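Local coordinates for hypothetical protein (Nostoc punctiforme, PDB 2O62), which is of unknown function but contains two domains of the calycin clan, the second probably related to a biogenesis factor required for ATP synthase, at residues L107-D112 against A219-P224; L122-L127 against L215-S220; A133-L138 against L240-L245; Y164-K169 against T263-E268; F234-W239 against R246-R251. All coordinates share one frame; numbering follows the deposited sequence.

Contact 1: residues L107-D112 against A219-P224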
# COMPACT_ATOMS: atom_id res chain seq x y z
N LEU A 107 -1.55 -0.31 -4.83
CA LEU A 107 -2.87 -0.60 -4.32
C LEU A 107 -3.58 0.69 -3.91
O LEU A 107 -3.09 1.41 -3.05
CB LEU A 107 -2.78 -1.60 -3.14
CG LEU A 107 -4.09 -2.31 -2.69
CD1 LEU A 107 -3.81 -3.68 -2.17
CD2 LEU A 107 -4.75 -1.54 -1.60
N VAL A 108 -4.73 0.94 -4.51
CA VAL A 108 -5.61 2.01 -4.16
C VAL A 108 -6.83 1.51 -3.35
O VAL A 108 -7.50 0.53 -3.73
CB VAL A 108 -6.13 2.73 -5.41
CG1 VAL A 108 -6.93 3.94 -5.05
CG2 VAL A 108 -4.99 3.11 -6.31
N GLN A 109 -7.08 2.17 -2.23
CA GLN A 109 -8.28 1.99 -1.43
C GLN A 109 -9.18 3.19 -1.54
O GLN A 109 -8.71 4.34 -1.54
CB GLN A 109 -7.94 1.78 0.05
CG GLN A 109 -7.04 0.57 0.35
CD GLN A 109 -6.99 0.18 1.81
OE1 GLN A 109 -8.01 0.23 2.53
NE2 GLN A 109 -5.82 -0.28 2.25
N LEU A 110 -10.48 2.92 -1.61
CA LEU A 110 -11.51 3.91 -1.84
C LEU A 110 -12.63 3.69 -0.83
O LEU A 110 -13.16 2.58 -0.74
CB LEU A 110 -12.06 3.81 -3.25
CG LEU A 110 -11.05 3.97 -4.38
CD1 LEU A 110 -11.71 3.65 -5.68
CD2 LEU A 110 -10.46 5.40 -4.43
N PHE A 111 -12.92 4.72 -0.04
CA PHE A 111 -13.97 4.69 0.97
C PHE A 111 -15.13 5.57 0.56
O PHE A 111 -14.94 6.62 -0.09
CB PHE A 111 -13.42 5.12 2.36
CG PHE A 111 -12.41 4.14 2.94
CD1 PHE A 111 -11.15 4.01 2.39
CD2 PHE A 111 -12.77 3.29 3.99
CE1 PHE A 111 -10.21 3.11 2.90
CE2 PHE A 111 -11.83 2.38 4.49
CZ PHE A 111 -10.56 2.30 3.93
N ASP A 112 -16.30 5.19 1.00
CA ASP A 112 -17.52 5.91 0.71
C ASP A 112 -17.80 7.04 1.69
O ASP A 112 -16.99 7.36 2.55
CB ASP A 112 -18.70 4.93 0.55
CG ASP A 112 -19.13 4.29 1.84
OD1 ASP A 112 -18.91 4.87 2.90
OD2 ASP A 112 -19.73 3.19 1.75
N ALA A 219 -0.66 -9.62 -2.55
CA ALA A 219 -1.10 -8.35 -1.98
C ALA A 219 -2.12 -8.50 -0.86
O ALA A 219 -2.94 -9.43 -0.83
CB ALA A 219 -1.67 -7.48 -3.05
N SER A 220 -2.09 -7.56 0.08
CA SER A 220 -3.11 -7.45 1.07
C SER A 220 -3.49 -6.00 1.26
O SER A 220 -2.69 -5.08 1.00
CB SER A 220 -2.67 -8.09 2.41
OG SER A 220 -1.49 -7.51 2.89
N ALA A 221 -4.73 -5.78 1.65
CA ALA A 221 -5.18 -4.45 2.02
C ALA A 221 -5.76 -4.49 3.44
O ALA A 221 -6.63 -5.30 3.73
CB ALA A 221 -6.23 -3.99 1.07
N THR A 222 -5.32 -3.58 4.31
CA THR A 222 -5.88 -3.47 5.66
C THR A 222 -6.63 -2.14 5.76
O THR A 222 -6.05 -1.09 5.48
CB THR A 222 -4.77 -3.63 6.75
OG1 THR A 222 -4.20 -4.94 6.61
CG2 THR A 222 -5.33 -3.48 8.15
N SER A 223 -7.91 -2.21 6.09
CA SER A 223 -8.84 -1.11 6.03
C SER A 223 -9.54 -0.91 7.37
O SER A 223 -10.04 -1.89 7.94
CB SER A 223 -9.95 -1.36 5.02
OG SER A 223 -9.38 -1.61 3.73
N PRO A 224 -9.65 0.36 7.82
CA PRO A 224 -10.54 0.66 8.96
C PRO A 224 -11.95 0.08 8.75
O PRO A 224 -12.46 0.12 7.66
CB PRO A 224 -10.57 2.20 8.97
CG PRO A 224 -9.36 2.64 8.21
CD PRO A 224 -9.00 1.57 7.28
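Q109 reaches across from strand 103-111 to S223 and T222 of strand 219-224 and makes both polar bonds of the contact. Its CB leaves the backbone toward the other strand. CG lies anti to the carbonyl carbon (chi1 -59°); an extended chi2 (-166°) then carries CD outward, 3.6 Å from S223 OG. At the tip the amide divides its work. S223 OG donates to OE1 over 2.6 Å, approaching from above the carbonyl plane, while NE2 gives a straight but weak bond of 3.3 Å to T222 O. E236 O of strand 233-242 also lies close to NE2. An uncharged amide suits this buried place because it can accept from a hydroxyl and donate to a strand carbonyl at once.

Apolar groups flank it. L107 sends CD2 to A221 CB at 3.9 Å, where the small alanine lets the branched leucine come close, and its CD1 lies 3.6 Å from S220 O. At the far end F111 crosses P224 at about a right angle, its CZ 3.8 Å from P224 CD, and P224 O lies at the ring edge. F92 also meets the F111 ring.

Every second residue of 107-111 thus faces strand 219-224. The axes are 8.8 Å apart and cross at -28°, geometry typical of face-to-face packing between beta sheets, here the N-terminal sheet against the C-terminal barrel, both of the calycin clan.

Contact 2: residues L122-L127 against L215-S220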
# COMPACT_ATOMS: atom_id res chain seq x y z
N LEU A 122 -6.00 -2.54 -7.90
CA LEU A 122 -4.73 -3.21 -7.83
C LEU A 122 -4.06 -3.06 -9.15
O LEU A 122 -4.60 -3.46 -10.15
CB LEU A 122 -4.92 -4.67 -7.48
CG LEU A 122 -3.67 -5.42 -7.04
CD1 LEU A 122 -3.24 -4.94 -5.65
CD2 LEU A 122 -4.05 -6.90 -7.01
N ILE A 123 -2.90 -2.39 -9.15
CA ILE A 123 -2.18 -2.13 -10.35
C ILE A 123 -0.89 -2.96 -10.29
O ILE A 123 0.02 -2.66 -9.51
CB ILE A 123 -1.89 -0.64 -10.49
CG1 ILE A 123 -3.20 0.18 -10.44
CG2 ILE A 123 -1.12 -0.38 -11.77
CD1 ILE A 123 -2.99 1.72 -10.29
N ARG A 124 -0.84 -3.99 -11.13
CA ARG A 124 0.30 -4.92 -11.17
C ARG A 124 1.09 -4.67 -12.43
O ARG A 124 0.61 -4.96 -13.51
CB ARG A 124 -0.18 -6.37 -11.16
CG ARG A 124 -0.88 -6.75 -9.88
CD ARG A 124 -1.70 -8.01 -10.04
NE ARG A 124 -2.97 -7.74 -10.69
CZ ARG A 124 -3.89 -8.67 -10.97
NH1 ARG A 124 -3.68 -9.92 -10.68
NH2 ARG A 124 -5.02 -8.29 -11.52
N GLU A 125 2.32 -4.18 -12.27
CA GLU A 125 3.12 -3.69 -13.36
C GLU A 125 4.47 -4.36 -13.39
O GLU A 125 5.08 -4.59 -12.35
CB GLU A 125 3.31 -2.18 -13.24
CG GLU A 125 2.03 -1.39 -13.54
CD GLU A 125 2.11 0.04 -13.09
OE1 GLU A 125 2.77 0.32 -12.06
OE2 GLU A 125 1.51 0.91 -13.74
N HIS A 126 4.94 -4.64 -14.59
CA HIS A 126 6.27 -5.19 -14.84
C HIS A 126 6.92 -4.33 -15.91
O HIS A 126 6.28 -3.77 -16.84
CB HIS A 126 6.20 -6.66 -15.25
CG HIS A 126 5.43 -6.90 -16.50
ND1 HIS A 126 4.06 -7.04 -16.51
CD2 HIS A 126 5.84 -6.96 -17.79
CE1 HIS A 126 3.66 -7.20 -17.76
NE2 HIS A 126 4.71 -7.14 -18.56
N LEU A 127 8.22 -4.18 -15.79
CA LEU A 127 8.97 -3.47 -16.80
C LEU A 127 8.81 -4.16 -18.15
O LEU A 127 8.95 -5.39 -18.26
CB LEU A 127 10.45 -3.42 -16.43
CG LEU A 127 10.78 -2.41 -15.37
CD1 LEU A 127 12.25 -2.61 -15.09
CD2 LEU A 127 10.47 -0.95 -15.86
N LEU A 215 -5.37 -10.65 -1.45
CA LEU A 215 -5.55 -10.40 -2.86
C LEU A 215 -4.58 -11.13 -3.76
O LEU A 215 -3.63 -11.81 -3.28
CB LEU A 215 -5.40 -8.88 -3.09
CG LEU A 215 -6.50 -7.98 -2.49
CD1 LEU A 215 -6.00 -6.53 -2.39
CD2 LEU A 215 -7.80 -8.10 -3.30
N PRO A 216 -4.79 -11.01 -5.08
CA PRO A 216 -3.78 -11.50 -5.99
C PRO A 216 -2.36 -10.87 -5.84
O PRO A 216 -2.16 -9.78 -5.24
CB PRO A 216 -4.35 -11.14 -7.37
CG PRO A 216 -5.82 -11.04 -7.17
CD PRO A 216 -5.97 -10.48 -5.81
N ASP A 217 -1.39 -11.58 -6.41
CA ASP A 217 -0.01 -11.09 -6.51
C ASP A 217 0.63 -10.86 -5.15
O ASP A 217 1.44 -9.94 -4.98
CB ASP A 217 0.02 -9.81 -7.33
CG ASP A 217 1.45 -9.42 -7.77
OD1 ASP A 217 2.25 -10.31 -8.20
OD2 ASP A 217 1.82 -8.22 -7.66
N GLY A 218 0.21 -11.66 -4.17
CA GLY A 218 0.72 -11.62 -2.79
C GLY A 218 0.36 -10.34 -2.05
O GLY A 218 0.92 -10.04 -0.99
N ALA A 219 -0.66 -9.62 -2.55
CA ALA A 219 -1.10 -8.35 -1.98
C ALA A 219 -2.12 -8.50 -0.86
O ALA A 219 -2.94 -9.43 -0.83
CB ALA A 219 -1.67 -7.48 -3.05
N SER A 220 -2.09 -7.56 0.08
CA SER A 220 -3.11 -7.45 1.07
C SER A 220 -3.49 -6.00 1.26
O SER A 220 -2.69 -5.08 1.00
CB SER A 220 -2.67 -8.09 2.41
OG SER A 220 -1.49 -7.51 2.89
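The guanidinium of R124 is approached on a slant by the ring of P216, whose CB lies 3.6 Å from NH1, and its plane is turned 47° from the carboxylate of D217. The two charged groups do not pair: R124 NE and D217 OD2 are 5.7 Å apart, and the side chains slide past each other in opposite directions. What touches is their aliphatic part, with R124 CD 3.7 Å from D217 CB. A bend at chi3 (-79°) turns NE aside from the line of the chain, and the charged ends go to other partners. R124 forms a salt bridge with E134, D217 one with R103, and D217 OD1 also accepts from the backbone N of R135.

L122 supplies the apolar half. Its CD1 meets A219 CB at 4.0 Å, and its CD2 lies 4.2 Å from P216 CD, one branch meeting each end of the turn. That turn is tightened by A219 N bonding P216 O over 3.1 Å. D217 and G218 both have positive phi, close to a type I' turn, for which aspartate and glycine are well suited.

The tip of the hairpin between strands 210-214 and 219-224 therefore rests on strand 117-127 of the other sheet. Strand 14-23 adds F23 against both L122 and P216, and strand 103-111 adds L105 against L122 and D217.

Contact 3: residues A133-L138 against L240-L245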
# COMPACT_ATOMS: atom_id res chain seq x y z
N ALA A 133 5.88 -12.03 -13.83
CA ALA A 133 6.33 -12.34 -12.50
C ALA A 133 5.20 -12.13 -11.52
O ALA A 133 5.35 -11.49 -10.48
CB ALA A 133 7.52 -11.46 -12.14
N GLU A 134 4.04 -12.67 -11.87
CA GLU A 134 2.90 -12.64 -10.98
C GLU A 134 3.12 -13.56 -9.74
O GLU A 134 3.47 -14.73 -9.86
CB GLU A 134 1.66 -13.06 -11.74
CG GLU A 134 0.37 -13.01 -10.93
CD GLU A 134 -0.21 -11.60 -10.77
OE1 GLU A 134 0.36 -10.60 -11.29
OE2 GLU A 134 -1.28 -11.53 -10.11
N ARG A 135 2.93 -13.00 -8.56
CA ARG A 135 2.97 -13.82 -7.34
C ARG A 135 1.61 -14.50 -7.17
O ARG A 135 0.62 -14.02 -7.70
CB ARG A 135 3.25 -12.98 -6.11
CG ARG A 135 4.74 -12.65 -5.85
CD ARG A 135 5.36 -11.76 -6.93
NE ARG A 135 6.75 -11.51 -6.53
CZ ARG A 135 7.71 -11.01 -7.31
NH1 ARG A 135 7.48 -10.70 -8.58
NH2 ARG A 135 8.92 -10.86 -6.79
N PRO A 136 1.56 -15.59 -6.39
CA PRO A 136 0.30 -16.31 -6.08
C PRO A 136 -0.73 -15.45 -5.36
O PRO A 136 -0.36 -14.55 -4.62
CB PRO A 136 0.77 -17.36 -5.09
CG PRO A 136 2.20 -17.63 -5.46
CD PRO A 136 2.73 -16.28 -5.82
N LEU A 137 -2.01 -15.77 -5.52
CA LEU A 137 -3.04 -15.23 -4.68
C LEU A 137 -2.62 -15.42 -3.22
O LEU A 137 -2.29 -16.53 -2.82
CB LEU A 137 -4.34 -16.02 -4.89
CG LEU A 137 -5.47 -15.71 -3.90
CD1 LEU A 137 -6.03 -14.34 -4.17
CD2 LEU A 137 -6.58 -16.80 -4.04
N LEU A 138 -2.67 -14.36 -2.41
CA LEU A 138 -2.28 -14.48 -1.01
C LEU A 138 -3.24 -15.35 -0.20
O LEU A 138 -4.45 -15.21 -0.32
CB LEU A 138 -2.20 -13.10 -0.38
CG LEU A 138 -1.59 -12.97 1.02
CD1 LEU A 138 -0.16 -13.44 1.09
CD2 LEU A 138 -1.69 -11.54 1.45
N LEU A 240 3.61 -9.65 -0.32
CA LEU A 240 4.47 -10.81 -0.09
C LEU A 240 5.28 -11.00 -1.38
O LEU A 240 4.85 -11.68 -2.35
CB LEU A 240 3.64 -12.05 0.22
CG LEU A 240 4.42 -13.31 0.59
CD1 LEU A 240 5.13 -13.11 1.94
CD2 LEU A 240 3.51 -14.52 0.64
N ILE A 241 6.44 -10.38 -1.40
CA ILE A 241 7.27 -10.30 -2.60
C ILE A 241 7.91 -11.65 -2.96
O ILE A 241 8.03 -11.98 -4.14
CB ILE A 241 8.38 -9.24 -2.43
CG1 ILE A 241 7.77 -7.87 -2.18
CG2 ILE A 241 9.24 -9.18 -3.67
CD1 ILE A 241 8.73 -6.83 -1.69
N GLN A 242 8.35 -12.38 -1.94
CA GLN A 242 8.82 -13.76 -2.05
C GLN A 242 8.23 -14.52 -0.87
O GLN A 242 7.76 -13.90 0.08
CB GLN A 242 10.36 -13.82 -1.96
CG GLN A 242 11.12 -12.95 -2.96
CD GLN A 242 10.89 -13.37 -4.44
OE1 GLN A 242 10.42 -14.49 -4.72
NE2 GLN A 242 11.24 -12.47 -5.38
N SER A 243 8.31 -15.84 -0.85
CA SER A 243 7.74 -16.60 0.29
C SER A 243 8.29 -16.14 1.66
O SER A 243 7.61 -16.29 2.66
CB SER A 243 7.94 -18.11 0.15
OG SER A 243 9.31 -18.44 0.25
N ASP A 244 9.49 -15.56 1.68
CA ASP A 244 10.15 -15.17 2.95
C ASP A 244 10.48 -13.68 3.01
O ASP A 244 11.28 -13.25 3.84
CB ASP A 244 11.43 -16.00 3.13
CG ASP A 244 12.37 -15.89 1.92
OD1 ASP A 244 12.14 -15.06 0.97
OD2 ASP A 244 13.33 -16.69 1.89
N LEU A 245 9.84 -12.89 2.15
CA LEU A 245 10.05 -11.46 2.11
C LEU A 245 8.72 -10.71 1.91
O LEU A 245 8.02 -10.91 0.90
CB LEU A 245 11.03 -11.09 1.00
CG LEU A 245 11.34 -9.59 0.85
CD1 LEU A 245 12.09 -9.06 2.03
CD2 LEU A 245 12.10 -9.34 -0.49
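I241 O is gripped by two nitrogens of R135, NE at 2.8 Å and NH2 at 3.0 Å. The oxygen lies almost exactly in the guanidinium plane, at the side edge where both N-H groups converge; the NE bond is the straighter, at 159° against 139°. A bend at chi2 (66°) swings CD round, and CG passes 3.6 Å from L240 O. The third nitrogen turns back to its own segment, NH1 donating to A133 O over 3.0 Å, which fixes the rotation of the group between two carbonyls. Arginine suits the place because its planar array of N-H groups can serve both. Q242 NE2 also comes close to R135 NH2, but both are donors and do not bond.

Further along, L138 and L240 cross at about a right angle, with CD1 of L138 3.9 Å from CD2 of L240. I241 and Q242 together face L245, a classic beta bulge that adjoins and overlaps the type I turn from Q242 to L245.

Chemically, the loop joining strand 117-127 of the sheet to strand 145-155 of the barrel is fastened here by a charged arginine on neutral backbone oxygens, I241 O taking two of its N-H groups and A133 O a third; the carbonyl dipoles probably help to stabilise the charge.

Contact 4: residues Y164-K169 against T263-E268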
# COMPACT_ATOMS: atom_id res chain seq x y z
N TYR A 164 12.75 1.98 12.90
CA TYR A 164 12.21 1.15 13.96
C TYR A 164 12.44 -0.31 13.63
O TYR A 164 12.52 -0.66 12.45
CB TYR A 164 10.70 1.37 14.00
CG TYR A 164 10.30 2.80 14.22
CD1 TYR A 164 10.23 3.29 15.48
CD2 TYR A 164 9.99 3.64 13.16
CE1 TYR A 164 9.89 4.60 15.73
CE2 TYR A 164 9.64 4.96 13.39
CZ TYR A 164 9.56 5.42 14.70
OH TYR A 164 9.26 6.72 15.05
N SER A 165 12.47 -1.15 14.65
CA SER A 165 12.44 -2.60 14.51
C SER A 165 11.00 -3.09 14.47
O SER A 165 10.13 -2.56 15.19
CB SER A 165 13.10 -3.25 15.70
OG SER A 165 14.48 -3.00 15.70
N THR A 166 10.74 -4.11 13.68
CA THR A 166 9.42 -4.69 13.60
C THR A 166 9.49 -6.18 13.82
O THR A 166 10.47 -6.81 13.48
CB THR A 166 8.77 -4.46 12.26
OG1 THR A 166 9.48 -5.14 11.21
CG2 THR A 166 8.74 -2.98 11.94
N THR A 167 8.40 -6.69 14.39
CA THR A 167 8.14 -8.11 14.58
C THR A 167 6.66 -8.33 14.21
O THR A 167 5.79 -7.53 14.56
CB THR A 167 8.38 -8.51 16.06
OG1 THR A 167 9.78 -8.33 16.41
CG2 THR A 167 8.04 -9.95 16.29
N LEU A 168 6.37 -9.41 13.53
CA LEU A 168 5.00 -9.80 13.28
C LEU A 168 4.90 -11.29 13.48
O LEU A 168 5.65 -12.05 12.87
CB LEU A 168 4.66 -9.41 11.85
CG LEU A 168 3.36 -9.82 11.18
CD1 LEU A 168 2.23 -9.43 12.05
CD2 LEU A 168 3.29 -9.04 9.84
N LYS A 169 4.03 -11.72 14.38
CA LYS A 169 3.77 -13.14 14.63
C LYS A 169 2.30 -13.40 14.29
O LYS A 169 1.43 -12.64 14.72
CB LYS A 169 4.03 -13.51 16.11
CG LYS A 169 5.39 -13.03 16.62
CD LYS A 169 5.73 -13.46 18.03
CE LYS A 169 7.22 -13.18 18.35
NZ LYS A 169 7.63 -13.69 19.71
N THR A 263 5.09 5.15 6.25
CA THR A 263 6.00 4.12 6.76
C THR A 263 6.12 2.93 5.81
O THR A 263 5.11 2.46 5.29
CB THR A 263 5.47 3.60 8.14
OG1 THR A 263 5.43 4.70 9.06
CG2 THR A 263 6.36 2.52 8.71
N LEU A 264 7.35 2.44 5.62
CA LEU A 264 7.62 1.25 4.83
C LEU A 264 8.39 0.24 5.67
O LEU A 264 9.46 0.52 6.18
CB LEU A 264 8.37 1.62 3.55
CG LEU A 264 8.64 0.45 2.58
CD1 LEU A 264 7.44 -0.09 2.02
CD2 LEU A 264 9.55 0.99 1.44
N VAL A 265 7.74 -0.90 5.88
CA VAL A 265 8.26 -2.02 6.64
C VAL A 265 8.79 -3.07 5.65
O VAL A 265 8.11 -3.43 4.70
CB VAL A 265 7.16 -2.66 7.42
CG1 VAL A 265 7.67 -3.81 8.25
CG2 VAL A 265 6.46 -1.62 8.29
N THR A 266 10.01 -3.55 5.87
CA THR A 266 10.50 -4.71 5.13
C THR A 266 10.85 -5.76 6.14
O THR A 266 11.65 -5.51 7.02
CB THR A 266 11.73 -4.35 4.32
OG1 THR A 266 11.47 -3.18 3.54
CG2 THR A 266 12.10 -5.50 3.39
N GLU A 267 10.28 -6.97 5.99
CA GLU A 267 10.41 -8.01 6.97
C GLU A 267 10.71 -9.34 6.29
O GLU A 267 10.30 -9.57 5.16
CB GLU A 267 9.09 -8.22 7.71
CG GLU A 267 8.53 -7.10 8.43
CD GLU A 267 7.07 -7.36 8.91
OE1 GLU A 267 6.18 -7.80 8.12
OE2 GLU A 267 6.88 -7.08 10.10
N GLU A 268 11.43 -10.21 7.00
CA GLU A 268 11.72 -11.52 6.49
C GLU A 268 11.18 -12.58 7.42
O GLU A 268 11.03 -12.36 8.62
CB GLU A 268 13.23 -11.67 6.27
CG GLU A 268 14.04 -11.57 7.52
CD GLU A 268 15.47 -12.04 7.28
OE1 GLU A 268 16.04 -11.67 6.23
OE2 GLU A 268 16.00 -12.79 8.13
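Inside the closed antiparallel barrel of the C-terminal domain, T166 and L168 of strand 162-172 meet V265 and E267 of strand 259-269. The strands are not neighbours: strand 145-155 lies between them in the sheet, and the barrel's curvature brings their side chains together, with axes 8.1 Å apart at 56°.

E267 is the centre. Its chain is extended beyond CG and crosses both T166 and L168 at about a right angle. T166 OG1 gives OE2 a weak bond of 3.4 Å, and the same oxygen lies 3.7 Å from L168 CB. OE1 rests against L168 CD2 at 3.6 Å. A chi1 of 65° directs T166 OG1 to that carboxylate while the methyl CG2 reaches V265 CG1 at 3.9 Å. Threonine fits here because one branch offers a hydroxyl to the carboxylate while the other packs on valine.

The stronger partner of OE2 is R248, which forms a salt bridge with it and probably helps this buried glutamate to stay charged. L168 packs on R248 and R246, and its side chain is about 4 Å from a glycerol, probably from the crystallisation liquor, though such molecules can mark pockets. A polar cluster within a barrel is at least consistent with the internal pocket of calycin folds.

Contact 5: residues F234-W239 against R246-R251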
# COMPACT_ATOMS: atom_id res chain seq x y z
N PHE A 234 -5.26 5.09 9.36
CA PHE A 234 -4.09 4.39 8.81
C PHE A 234 -4.57 3.61 7.58
O PHE A 234 -5.47 2.79 7.67
CB PHE A 234 -3.49 3.44 9.85
CG PHE A 234 -3.15 4.13 11.16
CD1 PHE A 234 -1.90 4.71 11.34
CD2 PHE A 234 -4.06 4.18 12.21
CE1 PHE A 234 -1.58 5.36 12.52
CE2 PHE A 234 -3.75 4.84 13.39
CZ PHE A 234 -2.50 5.43 13.55
N LEU A 235 -4.01 3.95 6.42
CA LEU A 235 -4.26 3.22 5.18
C LEU A 235 -3.06 2.27 5.01
O LEU A 235 -1.95 2.72 5.01
CB LEU A 235 -4.27 4.24 4.07
CG LEU A 235 -4.66 3.82 2.70
CD1 LEU A 235 -6.15 3.62 2.69
CD2 LEU A 235 -4.21 4.90 1.70
N GLU A 236 -3.31 0.97 4.92
CA GLU A 236 -2.22 -0.02 4.92
C GLU A 236 -2.44 -1.03 3.79
O GLU A 236 -3.57 -1.38 3.43
CB GLU A 236 -2.01 -0.78 6.27
CG GLU A 236 -0.77 -1.83 6.30
CD GLU A 236 -0.46 -2.39 7.71
OE1 GLU A 236 -1.36 -2.24 8.56
OE2 GLU A 236 0.65 -2.95 7.99
N ALA A 237 -1.31 -1.42 3.22
CA ALA A 237 -1.24 -2.49 2.25
C ALA A 237 0.05 -3.25 2.52
O ALA A 237 0.97 -2.75 3.15
CB ALA A 237 -1.21 -1.89 0.83
N GLY A 238 0.12 -4.42 1.94
CA GLY A 238 1.24 -5.34 2.08
C GLY A 238 1.47 -6.03 0.78
O GLY A 238 0.57 -6.15 -0.06
N TRP A 239 2.68 -6.54 0.61
CA TRP A 239 3.03 -7.31 -0.56
C TRP A 239 4.01 -8.39 -0.17
O TRP A 239 5.11 -8.05 0.25
CB TRP A 239 3.70 -6.40 -1.57
CG TRP A 239 3.92 -6.96 -2.92
CD1 TRP A 239 3.26 -8.03 -3.49
CD2 TRP A 239 4.83 -6.48 -3.89
NE1 TRP A 239 3.69 -8.20 -4.77
CE2 TRP A 239 4.65 -7.27 -5.04
CE3 TRP A 239 5.73 -5.41 -3.93
CZ2 TRP A 239 5.38 -7.05 -6.21
CZ3 TRP A 239 6.44 -5.19 -5.08
CH2 TRP A 239 6.26 -6.01 -6.22
N ARG A 246 8.39 -9.80 2.84
CA ARG A 246 7.15 -9.05 2.76
C ARG A 246 7.41 -7.60 3.07
O ARG A 246 8.23 -7.28 3.95
CB ARG A 246 6.16 -9.58 3.76
CG ARG A 246 4.78 -8.93 3.68
CD ARG A 246 3.68 -9.96 3.93
NE ARG A 246 2.32 -9.39 3.96
CZ ARG A 246 1.62 -9.13 5.05
NH1 ARG A 246 2.16 -9.26 6.26
NH2 ARG A 246 0.36 -8.68 4.95
N GLN A 247 6.74 -6.72 2.35
CA GLN A 247 6.74 -5.33 2.72
C GLN A 247 5.35 -4.93 3.13
O GLN A 247 4.37 -5.45 2.61
CB GLN A 247 7.26 -4.41 1.59
CG GLN A 247 8.75 -4.49 1.40
CD GLN A 247 9.29 -3.46 0.46
OE1 GLN A 247 8.69 -3.15 -0.54
NE2 GLN A 247 10.43 -2.86 0.83
N ARG A 248 5.27 -3.99 4.05
CA ARG A 248 4.00 -3.34 4.42
C ARG A 248 4.18 -1.82 4.33
O ARG A 248 5.24 -1.30 4.69
CB ARG A 248 3.59 -3.75 5.81
CG ARG A 248 3.30 -5.24 5.91
CD ARG A 248 2.81 -5.61 7.28
NE ARG A 248 3.90 -5.71 8.28
CZ ARG A 248 4.05 -4.90 9.35
NH1 ARG A 248 3.18 -3.93 9.61
NH2 ARG A 248 5.05 -5.07 10.19
N MSE A 249 3.16 -1.11 3.87
CA MSE A 249 3.21 0.33 3.80
C MSE A 249 1.99 0.93 4.50
O MSE A 249 0.89 0.45 4.33
CB MSE A 249 3.36 0.84 2.36
CG MSE A 249 3.74 2.25 2.29
SE MSE A 249 3.74 3.13 0.52
CE MSE A 249 5.04 2.09 -0.26
N ILE A 250 2.21 1.97 5.30
CA ILE A 250 1.19 2.61 6.13
C ILE A 250 1.25 4.12 5.92
O ILE A 250 2.27 4.73 6.20
CB ILE A 250 1.42 2.33 7.59
CG1 ILE A 250 1.54 0.81 7.84
CG2 ILE A 250 0.29 2.92 8.41
CD1 ILE A 250 2.94 0.33 8.01
N ARG A 251 0.15 4.69 5.42
CA ARG A 251 -0.04 6.15 5.29
C ARG A 251 -0.87 6.61 6.49
O ARG A 251 -2.00 6.17 6.68
CB ARG A 251 -0.79 6.48 4.00
CG ARG A 251 -0.84 7.95 3.56
CD ARG A 251 -1.82 8.08 2.39
NE ARG A 251 -1.95 9.49 2.03
CZ ARG A 251 -1.09 10.16 1.28
NH1 ARG A 251 -0.08 9.58 0.67
NH2 ARG A 251 -1.31 11.46 1.09
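L235 and R251 form one end of an antiparallel beta hairpin, strands 233-242 and 245-253 of the barrel, and W239 pairs with Q247 at the other.

Backbone bonds come in twos at three hydrogen-bonded pairs: L235 with R251, A237 with M249 (a selenomethionine), and W239 with Q247. In the middle pair M249 N donates to A237 O over 2.8 Å and A237 N to M249 O over 3.1 Å. Between them lie the non-hydrogen-bonded pairs E236 with I250 and G238 with R248, where CA-H groups face carbonyls, as with E236 CA and M249 O at 3.2 Å.

The charged contact is on the barrel-interior face. R248 NH1 donates to E236 OE2 over 3.2 Å in a salt bridge, the oxygen lying in the guanidinium plane although the two groups are turned 51° apart. E236 has a second conformer, so this bond may not be constant. Arginine is apt here because its guanidinium offers several N-H groups, and another nitrogen can serve a partner on strand 259-269.

Packing uses both faces. L235 and R251 run side by side, CD2 to CD at 4.0 Å, on the face turned to the N-terminal sheet, where Q109, F111 and F98 cover the strands. On the other, I250 CG2 meets the edge of the F234 ring at CD1, 4.1 Å away, and I250 CG1 lies alongside the methylene chain of E236, 3.8 Å from CG.

G238 has no CB, which suits a place where the guanidinium of R246 comes in close: R246 NH2, bonded to S220 OG, lies 4.5 Å from G238 CA.

In the fold
Contacts 1 and 2 join the N-terminal sheet to the barrel and share A219 and S220 on strand 219-224; apolar packing runs between them through L107, L122 and L215. Contact 5 lies nearest the chain centre (about 4 Å, centre to centre) and contact 3 farthest (about 15 Å), though all five are buried. Contact 3 fastens the loop between sheet and barrel and is mainly polar. Contacts 4 and 5 lie within the barrel, bridged by R248 and E267. Only contact 5 pairs adjacent strands by regular backbone bonds; the others rely on side chains. Its two faces look to contacts 1 and 4: L235 and W239 toward the sheet, R246 and R248 toward the polar interior.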